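Local structure of TqaA (Penicillium aethiopicum, 5EJD) at residues 299-304 / 320-325; 295-300 / 375-380; 51-56 / 168-173. The protein probably assembles a peptide as a fungal nonribosomal peptide synthetase, whose C-terminal condensation-like domain, the piece described here, binds a 4'-phosphopantetheine arm. All coordinates share one frame; numbering follows the deposited sequence.

Contact 1: 299-304 / 320-325; sequences HTVNGR and NFVPLR. With PNS (4'-phosphopantetheine), chain R.
Thr300 and Phe321 form a non-hydrogen-bonded pair of an antiparallel ladder, where strand 294-301 meets the edge strand 320-327 of the six-stranded sheet of this condensation-like domain. The hydrogen-bonded pairs His299 with Val322 and Val301 with Asn320 flank it, each closed by two backbone bonds; the straightest runs from Val301 N to Asn320 O, 2.8 Å at 171°. Between them, Thr300 CA approaches Asn320 O at 3.3 Å in a CA-H...O contact.

On the sheet face of Thr300 and Phe321 the two side chains run alongside each other, and Thr300 OG1 lies in the phenyl plane at the ring edge, 3.4 Å from CD1 of Phe321; this hydroxyl also faces the side-chain amide of Gln380 on strand 377-381. On the other face, CG of His299 lies between the backbone N and the carbonyl carbon (chi1 76°), which turns the CD2 edge of the ring to the carbonyl of Val322. Leu324 CB sits over one face of that imidazole, 3.7 Å from CD2 of His299, in a CH-pi contact near the rim; ND1 is hydrogen-bonded to Lys279 NZ. Val301 CG1 and Val322 CG2 add an apolar touch.

Past the strand, Asn302 serves the ligand. Its OD1 accepts from Arg304 N at 3.0 Å, an Asx turn that steadies the amide, while Asn302 ND2 donates to O35 of the phosphopantetheine at 3.0 Å and, weakly, to its O33 at 3.3 Å.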
loop_
_atom_site.group_PDB
_atom_site.type_symbol
_atom_site.label_atom_id
_atom_site.label_comp_id
_atom_site.label_asym_id
_atom_site.label_seq_id
_atom_site.Cartn_x
_atom_site.Cartn_y
_atom_site.Cartn_z
ATOM N N HIS A 299 8.188 -8.652 -3.530
ATOM C CA HIS A 299 7.571 -8.170 -2.316
ATOM C C HIS A 299 7.069 -6.777 -2.478
ATOM O O HIS A 299 7.454 -6.061 -3.389
ATOM C CB HIS A 299 8.515 -8.319 -1.107
ATOM C CG HIS A 299 9.605 -7.309 -1.063
ATOM N ND1 HIS A 299 10.008 -6.719 0.110
ATOM C CD2 HIS A 299 10.385 -6.779 -2.037
ATOM C CE1 HIS A 299 10.972 -5.849 -0.139
ATOM N NE2 HIS A 299 11.216 -5.864 -1.435
ATOM N N THR A 300 6.131 -6.424 -1.608
ATOM C CA THR A 300 5.389 -5.149 -1.693
ATOM C C THR A 300 6.040 -4.117 -0.831
ATOM O O THR A 300 6.332 -4.364 0.320
ATOM C CB THR A 300 3.971 -5.340 -1.213
ATOM O OG1 THR A 300 3.352 -6.378 -1.990
ATOM C CG2 THR A 300 3.203 -4.065 -1.394
ATOM N N VAL A 301 6.349 -2.987 -1.426
ATOM C CA VAL A 301 6.956 -1.880 -0.712
ATOM C C VAL A 301 6.055 -0.655 -0.861
ATOM O O VAL A 301 5.293 -0.571 -1.807
ATOM C CB VAL A 301 8.377 -1.574 -1.202
ATOM C CG1 VAL A 301 9.297 -2.754 -0.949
ATOM C CG2 VAL A 301 8.375 -1.176 -2.673
ATOM N N ASN A 302 6.168 0.290 0.076
ATOM C CA ASN A 302 5.193 1.337 0.171
ATOM C C ASN A 302 5.400 2.479 -0.781
ATOM O O ASN A 302 4.472 3.259 -1.050
ATOM C CB ASN A 302 5.064 1.831 1.602
ATOM C CG ASN A 302 6.338 2.434 2.133
ATOM O OD1 ASN A 302 6.759 3.483 1.701
ATOM N ND2 ASN A 302 6.955 1.766 3.089
ATOM N N GLY A 303 6.612 2.601 -1.295
ATOM C CA GLY A 303 6.881 3.586 -2.352
ATOM C C GLY A 303 6.927 5.048 -1.927
ATOM O O GLY A 303 6.920 5.956 -2.786
ATOM N N ARG A 304 7.027 5.286 -0.626
ATOM C CA ARG A 304 6.888 6.633 -0.092
ATOM C C ARG A 304 8.181 7.161 0.555
ATOM O O ARG A 304 8.135 8.097 1.325
ATOM C CB ARG A 304 5.627 6.711 0.821
ATOM C CG ARG A 304 4.347 6.674 -0.038
ATOM C CD ARG A 304 3.048 6.187 0.618
ATOM N NE ARG A 304 2.151 7.297 0.687
ATOM C CZ ARG A 304 0.970 7.427 0.121
ATOM N NH1 ARG A 304 0.365 6.497 -0.564
ATOM N NH2 ARG A 304 0.376 8.561 0.306
ATOM N N ASN A 320 4.536 -0.559 -4.618
ATOM C CA ASN A 320 5.285 -1.147 -5.683
ATOM C C ASN A 320 5.604 -2.596 -5.354
ATOM O O ASN A 320 5.693 -2.955 -4.174
ATOM C CB ASN A 320 6.565 -0.335 -5.944
ATOM C CG ASN A 320 7.078 -0.513 -7.369
ATOM O OD1 ASN A 320 6.470 -1.214 -8.177
ATOM N ND2 ASN A 320 8.183 0.128 -7.677
ATOM N N PHE A 321 5.710 -3.420 -6.393
ATOM C CA PHE A 321 6.068 -4.837 -6.246
ATOM C C PHE A 321 7.417 -5.027 -6.903
ATOM O O PHE A 321 7.552 -4.859 -8.149
ATOM C CB PHE A 321 5.030 -5.703 -6.892
ATOM C CG PHE A 321 3.648 -5.328 -6.533
ATOM C CD1 PHE A 321 3.158 -5.611 -5.270
ATOM C CD2 PHE A 321 2.846 -4.674 -7.432
ATOM C CE1 PHE A 321 1.881 -5.231 -4.899
ATOM C CE2 PHE A 321 1.555 -4.321 -7.086
ATOM C CZ PHE A 321 1.075 -4.590 -5.810
ATOM N N VAL A 322 8.434 -5.298 -6.088
ATOM C CA VAL A 322 9.809 -5.314 -6.584
ATOM C C VAL A 322 10.558 -6.581 -6.192
ATOM O O VAL A 322 10.121 -7.310 -5.314
ATOM C CB VAL A 322 10.600 -4.098 -6.095
ATOM C CG1 VAL A 322 9.969 -2.810 -6.592
ATOM C CG2 VAL A 322 10.712 -4.077 -4.571
ATOM N N PRO A 323 11.692 -6.854 -6.855
ATOM C CA PRO A 323 12.446 -8.066 -6.535
ATOM C C PRO A 323 13.160 -7.981 -5.202
ATOM O O PRO A 323 13.695 -6.917 -4.834
ATOM C CB PRO A 323 13.490 -8.134 -7.640
ATOM C CG PRO A 323 13.000 -7.219 -8.726
ATOM C CD PRO A 323 12.257 -6.156 -8.017
ATOM N N LEU A 324 13.106 -9.076 -4.456
ATOM C CA LEU A 324 13.910 -9.246 -3.271
ATOM C C LEU A 324 14.762 -10.485 -3.505
ATOM O O LEU A 324 14.249 -11.547 -3.870
ATOM C CB LEU A 324 13.027 -9.438 -2.070
ATOM C CG LEU A 324 13.787 -9.730 -0.785
ATOM C CD1 LEU A 324 14.555 -8.522 -0.333
ATOM C CD2 LEU A 324 12.813 -10.133 0.314
ATOM N N ARG A 325 16.058 -10.349 -3.269
ATOM C CA ARG A 325 16.988 -11.431 -3.500
ATOM C C ARG A 325 17.646 -11.863 -2.201
ATOM O O ARG A 325 18.237 -11.062 -1.489
ATOM C CB ARG A 325 18.057 -10.974 -4.480
ATOM C CG ARG A 325 19.004 -12.077 -4.923
ATOM C CD ARG A 325 20.127 -11.508 -5.762
ATOM N NE ARG A 325 20.947 -12.561 -6.317
ATOM C CZ ARG A 325 21.929 -12.374 -7.186
ATOM N NH1 ARG A 325 22.202 -11.173 -7.650
ATOM N NH2 ARG A 325 22.629 -13.410 -7.617
HETATM O O23 PNS R . 8.973 -2.975 9.209
HETATM P P24 PNS R . 9.648 -3.061 7.862
HETATM O O26 PNS R . 10.861 -3.904 7.794
HETATM O O27 PNS R . 8.581 -3.151 6.633
HETATM C C28 PNS R . 8.816 -3.482 5.278
HETATM C C29 PNS R . 7.536 -3.399 4.324
HETATM C C30 PNS R . 6.987 -4.672 4.882
HETATM C C31 PNS R . 8.472 -3.429 3.103
HETATM C C32 PNS R . 6.874 -2.052 4.748
HETATM O O33 PNS R . 7.892 -0.976 4.684
HETATM C C34 PNS R . 5.899 -1.725 3.635
HETATM O O35 PNS R . 6.276 -1.111 2.629
HETATM N N36 PNS R . 4.679 -2.041 3.349
HETATM C C37 PNS R . 3.669 -2.772 3.969
HETATM C C38 PNS R . 2.345 -2.035 3.866
HETATM C C39 PNS R . 1.518 -2.216 2.621
HETATM O O40 PNS R . 1.855 -1.642 1.621
HETATM N N41 PNS R . 0.399 -2.927 2.749
HETATM C C42 PNS R . -0.518 -3.204 1.673
HETATM C C43 PNS R . -1.190 -1.972 1.159
HETATM S S44 PNS R . -2.927 -2.305 0.796
#

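Contact 2: 295-300 / 375-380; sequences VVFGHT and LSLIVQ. With PNS (4'-phosphopantetheine), chain R.
Gly298 and His299 pair in parallel with Ile378 and Val379, joining neighbouring strands 294-301 and 377-381 of the mixed sheet, whose C-terminal ends border the phosphopantetheine pocket. Three backbone bonds tie them: Gly298 N to Leu377 O (2.8 Å), Val379 N to Gly298 O and Thr300 N to Val379 O. In the second the donor stands 40° out of the plane of the Gly298 carbonyl, so it does not sit on a lone pair. Val379 O also accepts from a water that donates to Thr300 O at 2.8 Å as well, bridging the two carbonyls where the strands reach the pocket.

Gly298 fits closely here: a CB there would collide with CD1 of Leu375 and with the carbonyl oxygen of Leu377. On the face of His299 and Val379, the ring of Phe297 reaches CG2 of Val379 from its CE2 corner at 3.9 Å, and Phe297 CB meets Leu377 CD2. Phe297 CG lies between its backbone N and carbonyl carbon (chi1 56°), which stands the ring out from the sheet, where its CE2 side meets Val379. At the pocket end, Ile378 CG2 packs 3.6 Å from Thr300 OG1, and the amide end of Gln380 lies between that hydroxyl and the C42 region of the pantetheine arm. Trimming Gln380 to an alanine would probably open a gap there and leave Thr300 OG1 without its polar neighbour.

Helix 274-289 packs on the sheet through Ala283 and Leu286 against Phe297 and through Thr282 against Val379; strand 423-429 flanks 377-381 on one side, and strand 320-327 lies beyond 294-301 on the other.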
loop_
_atom_site.group_PDB
_atom_site.type_symbol
_atom_site.label_atom_id
_atom_site.label_comp_id
_atom_site.label_asym_id
_atom_site.label_seq_id
_atom_site.Cartn_x
_atom_site.Cartn_y
_atom_site.Cartn_z
ATOM N N VAL A 295 17.738 -17.158 -4.286
ATOM C CA VAL A 295 16.335 -17.012 -4.612
ATOM C C VAL A 295 15.942 -15.571 -4.791
ATOM O O VAL A 295 16.425 -14.682 -4.116
ATOM C CB VAL A 295 15.413 -17.682 -3.565
ATOM C CG1 VAL A 295 15.687 -19.182 -3.502
ATOM C CG2 VAL A 295 15.577 -17.104 -2.182
ATOM N N VAL A 296 15.071 -15.358 -5.758
ATOM C CA VAL A 296 14.467 -14.075 -6.020
ATOM C C VAL A 296 12.958 -14.196 -6.103
ATOM O O VAL A 296 12.419 -15.023 -6.826
ATOM C CB VAL A 296 14.934 -13.513 -7.319
ATOM C CG1 VAL A 296 14.281 -12.182 -7.565
ATOM C CG2 VAL A 296 16.439 -13.350 -7.263
ATOM N N PHE A 297 12.277 -13.387 -5.315
ATOM C CA PHE A 297 10.840 -13.341 -5.323
ATOM C C PHE A 297 10.396 -11.895 -5.194
ATOM O O PHE A 297 11.186 -11.013 -4.923
ATOM C CB PHE A 297 10.226 -14.273 -4.232
ATOM C CG PHE A 297 10.710 -14.006 -2.818
ATOM C CD1 PHE A 297 11.874 -14.557 -2.357
ATOM C CD2 PHE A 297 9.976 -13.216 -1.946
ATOM C CE1 PHE A 297 12.305 -14.359 -1.068
ATOM C CE2 PHE A 297 10.410 -12.992 -0.659
ATOM C CZ PHE A 297 11.576 -13.571 -0.221
ATOM N N GLY A 298 9.109 -11.649 -5.324
ATOM C CA GLY A 298 8.608 -10.297 -5.234
ATOM C C GLY A 298 8.177 -9.943 -3.818
ATOM O O GLY A 298 7.841 -10.821 -3.007
ATOM N N HIS A 299 8.188 -8.652 -3.530
ATOM C CA HIS A 299 7.571 -8.170 -2.316
ATOM C C HIS A 299 7.069 -6.777 -2.478
ATOM O O HIS A 299 7.454 -6.061 -3.389
ATOM C CB HIS A 299 8.515 -8.319 -1.107
ATOM C CG HIS A 299 9.605 -7.309 -1.063
ATOM N ND1 HIS A 299 10.008 -6.719 0.110
ATOM C CD2 HIS A 299 10.385 -6.779 -2.037
ATOM C CE1 HIS A 299 10.972 -5.849 -0.139
ATOM N NE2 HIS A 299 11.216 -5.864 -1.435
ATOM N N THR A 300 6.131 -6.424 -1.608
ATOM C CA THR A 300 5.389 -5.149 -1.693
ATOM C C THR A 300 6.040 -4.117 -0.831
ATOM O O THR A 300 6.332 -4.364 0.320
ATOM C CB THR A 300 3.971 -5.340 -1.213
ATOM O OG1 THR A 300 3.352 -6.378 -1.990
ATOM C CG2 THR A 300 3.203 -4.065 -1.394
ATOM N N LEU A 375 6.292 -11.207 -11.789
ATOM C CA LEU A 375 6.608 -11.808 -10.510
ATOM C C LEU A 375 5.657 -12.951 -10.287
ATOM O O LEU A 375 4.491 -12.818 -10.575
ATOM C CB LEU A 375 6.420 -10.804 -9.390
ATOM C CG LEU A 375 7.312 -9.557 -9.485
ATOM C CD1 LEU A 375 6.843 -8.472 -8.505
ATOM C CD2 LEU A 375 8.777 -9.909 -9.259
ATOM N N SER A 376 6.157 -14.092 -9.817
ATOM C CA SER A 376 5.299 -15.243 -9.606
ATOM C C SER A 376 4.977 -15.494 -8.143
ATOM O O SER A 376 4.074 -16.257 -7.836
ATOM C CB SER A 376 5.857 -16.517 -10.260
ATOM O OG SER A 376 7.206 -16.671 -9.951
ATOM N N LEU A 377 5.745 -14.898 -7.251
ATOM C CA LEU A 377 5.454 -14.968 -5.817
ATOM C C LEU A 377 5.646 -13.558 -5.218
ATOM O O LEU A 377 6.650 -12.880 -5.517
ATOM C CB LEU A 377 6.377 -15.926 -5.124
ATOM C CG LEU A 377 6.119 -15.987 -3.630
ATOM C CD1 LEU A 377 4.874 -16.749 -3.327
ATOM C CD2 LEU A 377 7.266 -16.680 -2.932
ATOM N N ILE A 378 4.663 -13.096 -4.450
ATOM C CA ILE A 378 4.753 -11.795 -3.845
ATOM C C ILE A 378 4.390 -11.891 -2.364
ATOM O O ILE A 378 3.327 -12.410 -2.022
ATOM C CB ILE A 378 3.836 -10.788 -4.514
ATOM C CG1 ILE A 378 4.112 -10.750 -5.995
ATOM C CG2 ILE A 378 4.039 -9.404 -3.909
ATOM C CD1 ILE A 378 3.168 -9.891 -6.787
ATOM N N VAL A 379 5.270 -11.375 -1.501
ATOM C CA VAL A 379 5.029 -11.341 -0.087
ATOM C C VAL A 379 4.679 -9.916 0.347
ATOM O O VAL A 379 5.442 -9.001 0.055
ATOM C CB VAL A 379 6.274 -11.769 0.662
ATOM C CG1 VAL A 379 6.048 -11.662 2.155
ATOM C CG2 VAL A 379 6.637 -13.183 0.299
ATOM N N GLN A 380 3.519 -9.732 1.002
ATOM C CA GLN A 380 3.144 -8.431 1.576
ATOM C C GLN A 380 3.024 -8.515 3.042
ATOM O O GLN A 380 2.022 -9.062 3.527
ATOM C CB GLN A 380 1.733 -7.945 1.329
ATOM C CG GLN A 380 1.383 -7.682 -0.049
ATOM C CD GLN A 380 0.430 -6.521 -0.250
ATOM O OE1 GLN A 380 -0.453 -6.148 0.550
ATOM N NE2 GLN A 380 0.563 -6.013 -1.403
HETATM O O23 PNS R . 8.973 -2.975 9.209
HETATM P P24 PNS R . 9.648 -3.061 7.862
HETATM O O26 PNS R . 10.861 -3.904 7.794
HETATM O O27 PNS R . 8.581 -3.151 6.633
HETATM C C28 PNS R . 8.816 -3.482 5.278
HETATM C C29 PNS R . 7.536 -3.399 4.324
HETATM C C30 PNS R . 6.987 -4.672 4.882
HETATM C C31 PNS R . 8.472 -3.429 3.103
HETATM C C32 PNS R . 6.874 -2.052 4.748
HETATM O O33 PNS R . 7.892 -0.976 4.684
HETATM C C34 PNS R . 5.899 -1.725 3.635
HETATM O O35 PNS R . 6.276 -1.111 2.629
HETATM N N36 PNS R . 4.679 -2.041 3.349
HETATM C C37 PNS R . 3.669 -2.772 3.969
HETATM C C38 PNS R . 2.345 -2.035 3.866
HETATM C C39 PNS R . 1.518 -2.216 2.621
HETATM O O40 PNS R . 1.855 -1.642 1.621
HETATM N N41 PNS R . 0.399 -2.927 2.749
HETATM C C42 PNS R . -0.518 -3.204 1.673
HETATM C C43 PNS R . -1.190 -1.972 1.159
HETATM S S44 PNS R . -2.927 -2.305 0.796
HETATM O O HOH W 1 5.884 -6.590 1.875
#

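Contact 3: 51-56 / 168-173; sequences VFIKRG and SHSQWD. With PNS (4'-phosphopantetheine), chain R.
The hydroxyls of Ser168 and Ser170 share a hydrogen bond, OG to OG 2.8 Å, and Ile53 of helix 47-54 packs beside this pair, its CG1 3.9 Å from CB of Ser170. The serines lie in the SHSQWDG stretch, which corresponds to the HHxxxDG signature of condensation domains; Gln171 OE1 turns back to accept from Ser168 N at 3.1 Å, drawing the short 3-10 turn together.

Next to Ile53, Phe52 carries the main contact. Its ring stacks face to face on the imidazole of His169, centroids 3.8 Å apart and planes within 3°, and CB of His169 leans over the same phenyl face. On the opposite face of the imidazole lies the indole of Trp172, whose CZ2 sits over the ring centre, sandwiching the histidine. With CG anti to the backbone N (chi1 -157°), the imidazole enters this slot with ND1 near the carbonyl of Trp172, a weak bond of 3.1 Å from His169 ND1 to Trp172 O. Four residues after Phe52, Gly56 ends helix 47-54 in a Schellman motif.

Covered on both faces and weakly bonded at ND1, the imidazole presents its other nitrogen: NE2 of His169 lies 3.7 Å from the pantetheine sulfur S44, in the ring plane at its edge. The sulfur marks where a thioester would lie, consistent with the signature's second histidine acting near it, as in related condensation domains.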
loop_
_atom_site.group_PDB
_atom_site.type_symbol
_atom_site.label_atom_id
_atom_site.label_comp_id
_atom_site.label_asym_id
_atom_site.label_seq_id
_atom_site.Cartn_x
_atom_site.Cartn_y
_atom_site.Cartn_z
ATOM N N VAL A 51 -1.653 -3.503 -12.262
ATOM C CA VAL A 51 -1.721 -4.834 -11.657
ATOM C C VAL A 51 -3.068 -4.998 -11.003
ATOM O O VAL A 51 -3.733 -6.029 -11.157
ATOM C CB VAL A 51 -0.650 -5.006 -10.571
ATOM C CG1 VAL A 51 -0.952 -6.166 -9.685
ATOM C CG2 VAL A 51 0.712 -5.157 -11.203
ATOM N N PHE A 52 -3.492 -3.969 -10.269
ATOM C CA PHE A 52 -4.743 -4.053 -9.553
ATOM C C PHE A 52 -5.961 -4.023 -10.475
ATOM O O PHE A 52 -6.937 -4.738 -10.255
ATOM C CB PHE A 52 -4.839 -2.934 -8.543
ATOM C CG PHE A 52 -4.001 -3.126 -7.359
ATOM C CD1 PHE A 52 -4.075 -4.287 -6.621
ATOM C CD2 PHE A 52 -3.154 -2.111 -6.914
ATOM C CE1 PHE A 52 -3.316 -4.461 -5.474
ATOM C CE2 PHE A 52 -2.370 -2.285 -5.772
ATOM C CZ PHE A 52 -2.471 -3.460 -5.044
ATOM N N ILE A 53 -5.897 -3.185 -11.494
ATOM C CA ILE A 53 -6.984 -3.054 -12.426
ATOM C C ILE A 53 -7.179 -4.355 -13.186
ATOM O O ILE A 53 -8.313 -4.774 -13.375
ATOM C CB ILE A 53 -6.756 -1.886 -13.389
ATOM C CG1 ILE A 53 -6.933 -0.569 -12.642
ATOM C CG2 ILE A 53 -7.728 -1.948 -14.571
ATOM C CD1 ILE A 53 -6.514 0.658 -13.430
ATOM N N LYS A 54 -6.100 -5.029 -13.579
ATOM C CA LYS A 54 -6.229 -6.304 -14.320
ATOM C C LYS A 54 -6.766 -7.435 -13.455
ATOM O O LYS A 54 -7.227 -8.425 -13.965
ATOM C CB LYS A 54 -4.918 -6.793 -14.937
ATOM C CG LYS A 54 -4.384 -6.039 -16.150
ATOM C CD LYS A 54 -2.938 -6.472 -16.476
ATOM C CE LYS A 54 -2.987 -7.874 -17.075
ATOM N NZ LYS A 54 -1.635 -8.486 -17.202
ATOM N N ARG A 55 -6.694 -7.301 -12.142
ATOM C CA ARG A 55 -7.155 -8.352 -11.241
ATOM C C ARG A 55 -8.494 -8.021 -10.638
ATOM O O ARG A 55 -8.896 -8.655 -9.695
ATOM C CB ARG A 55 -6.113 -8.562 -10.153
ATOM C CG ARG A 55 -4.865 -9.252 -10.663
ATOM C CD ARG A 55 -3.658 -9.004 -9.802
ATOM N NE ARG A 55 -2.536 -9.749 -10.338
ATOM C CZ ARG A 55 -1.829 -9.407 -11.405
ATOM N NH1 ARG A 55 -2.108 -8.294 -12.094
ATOM N NH2 ARG A 55 -0.838 -10.182 -11.789
ATOM N N GLY A 56 -9.175 -7.017 -11.196
ATOM C CA GLY A 56 -10.495 -6.652 -10.754
ATOM C C GLY A 56 -10.546 -6.200 -9.307
ATOM O O GLY A 56 -11.562 -6.346 -8.656
ATOM N N SER A 168 -11.512 1.559 -6.659
ATOM C CA SER A 168 -10.544 0.652 -7.264
ATOM C C SER A 168 -9.235 0.736 -6.483
ATOM O O SER A 168 -8.857 1.798 -6.024
ATOM C CB SER A 168 -10.274 1.063 -8.709
ATOM O OG SER A 168 -9.136 0.377 -9.243
ATOM N N HIS A 169 -8.508 -0.360 -6.395
ATOM C CA HIS A 169 -7.269 -0.376 -5.611
ATOM C C HIS A 169 -6.177 0.395 -6.293
ATOM O O HIS A 169 -5.152 0.723 -5.682
ATOM C CB HIS A 169 -6.816 -1.794 -5.349
ATOM C CG HIS A 169 -5.935 -1.943 -4.154
ATOM N ND1 HIS A 169 -5.053 -0.982 -3.742
ATOM C CD2 HIS A 169 -5.791 -2.967 -3.290
ATOM C CE1 HIS A 169 -4.409 -1.402 -2.676
ATOM N NE2 HIS A 169 -4.832 -2.606 -2.389
ATOM N N SER A 170 -6.402 0.764 -7.539
ATOM C CA SER A 170 -5.503 1.712 -8.213
ATOM C C SER A 170 -5.586 3.120 -7.625
ATOM O O SER A 170 -4.856 4.000 -8.060
ATOM C CB SER A 170 -5.875 1.782 -9.696
ATOM O OG SER A 170 -7.204 2.259 -9.859
ATOM N N GLN A 171 -6.490 3.343 -6.669
ATOM C CA GLN A 171 -6.722 4.656 -6.133
ATOM C C GLN A 171 -6.390 4.786 -4.656
ATOM O O GLN A 171 -6.609 5.845 -4.076
ATOM C CB GLN A 171 -8.189 5.046 -6.349
ATOM C CG GLN A 171 -8.560 5.117 -7.779
ATOM C CD GLN A 171 -10.061 5.275 -7.971
ATOM O OE1 GLN A 171 -10.806 4.308 -7.855
ATOM N NE2 GLN A 171 -10.491 6.476 -8.385
ATOM N N TRP A 172 -5.903 3.733 -4.018
ATOM C CA TRP A 172 -5.558 3.832 -2.610
ATOM C C TRP A 172 -4.497 2.820 -2.244
ATOM O O TRP A 172 -4.269 1.876 -2.966
ATOM C CB TRP A 172 -6.820 3.602 -1.729
ATOM C CG TRP A 172 -7.395 2.235 -1.825
ATOM C CD1 TRP A 172 -8.309 1.818 -2.709
ATOM C CD2 TRP A 172 -7.083 1.103 -1.004
ATOM N NE1 TRP A 172 -8.616 0.465 -2.499
ATOM C CE2 TRP A 172 -7.858 0.012 -1.460
ATOM C CE3 TRP A 172 -6.220 0.902 0.075
ATOM C CZ2 TRP A 172 -7.785 -1.253 -0.883
ATOM C CZ3 TRP A 172 -6.141 -0.382 0.657
ATOM C CH2 TRP A 172 -6.904 -1.433 0.163
ATOM N N ASP A 173 -3.897 3.014 -1.087
ATOM C CA ASP A 173 -3.092 1.993 -0.475
ATOM C C ASP A 173 -3.201 2.018 1.046
ATOM O O ASP A 173 -3.886 2.863 1.612
ATOM C CB ASP A 173 -1.656 2.142 -0.926
ATOM C CG ASP A 173 -1.066 3.483 -0.604
ATOM O OD1 ASP A 173 -1.494 4.183 0.370
ATOM O OD2 ASP A 173 -0.104 3.826 -1.352
HETATM O O23 PNS R . 8.973 -2.975 9.209
HETATM P P24 PNS R . 9.648 -3.061 7.862
HETATM O O26 PNS R . 10.861 -3.904 7.794
HETATM O O27 PNS R . 8.581 -3.151 6.633
HETATM C C28 PNS R . 8.816 -3.482 5.278
HETATM C C29 PNS R . 7.536 -3.399 4.324
HETATM C C30 PNS R . 6.987 -4.672 4.882
HETATM C C31 PNS R . 8.472 -3.429 3.103
HETATM C C32 PNS R . 6.874 -2.052 4.748
HETATM O O33 PNS R . 7.892 -0.976 4.684
HETATM C C34 PNS R . 5.899 -1.725 3.635
HETATM O O35 PNS R . 6.276 -1.111 2.629
HETATM N N36 PNS R . 4.679 -2.041 3.349
HETATM C C37 PNS R . 3.669 -2.772 3.969
HETATM C C38 PNS R . 2.345 -2.035 3.866
HETATM C C39 PNS R . 1.518 -2.216 2.621
HETATM O O40 PNS R . 1.855 -1.642 1.621
HETATM N N41 PNS R . 0.399 -2.927 2.749
HETATM C C42 PNS R . -0.518 -3.204 1.673
HETATM C C43 PNS R . -1.190 -1.972 1.159
HETATM S S44 PNS R . -2.927 -2.305 0.796
#

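Overall arrangement
Along the chain contact 3 comes first, closing before the other two open; contacts 1 and 2 then start from the same strand, 294-301, and pair it with its neighbours 320-327 and 377-381 in one six-stranded sheet. Their centres are about 8 Å apart, whereas the centre of contact 3 lies about 16 Å from that of contact 1 and 18 Å from that of contact 2. A salt bridge from Arg304 to Asp173 and packing of Phe321 on Phe52 link contacts 1 and 3. The phosphopantetheine runs past all three: its pantoyl end meets 299-304, and its sulfur reaches 168-173, consistent with a tunnel between the two halves of a condensation domain.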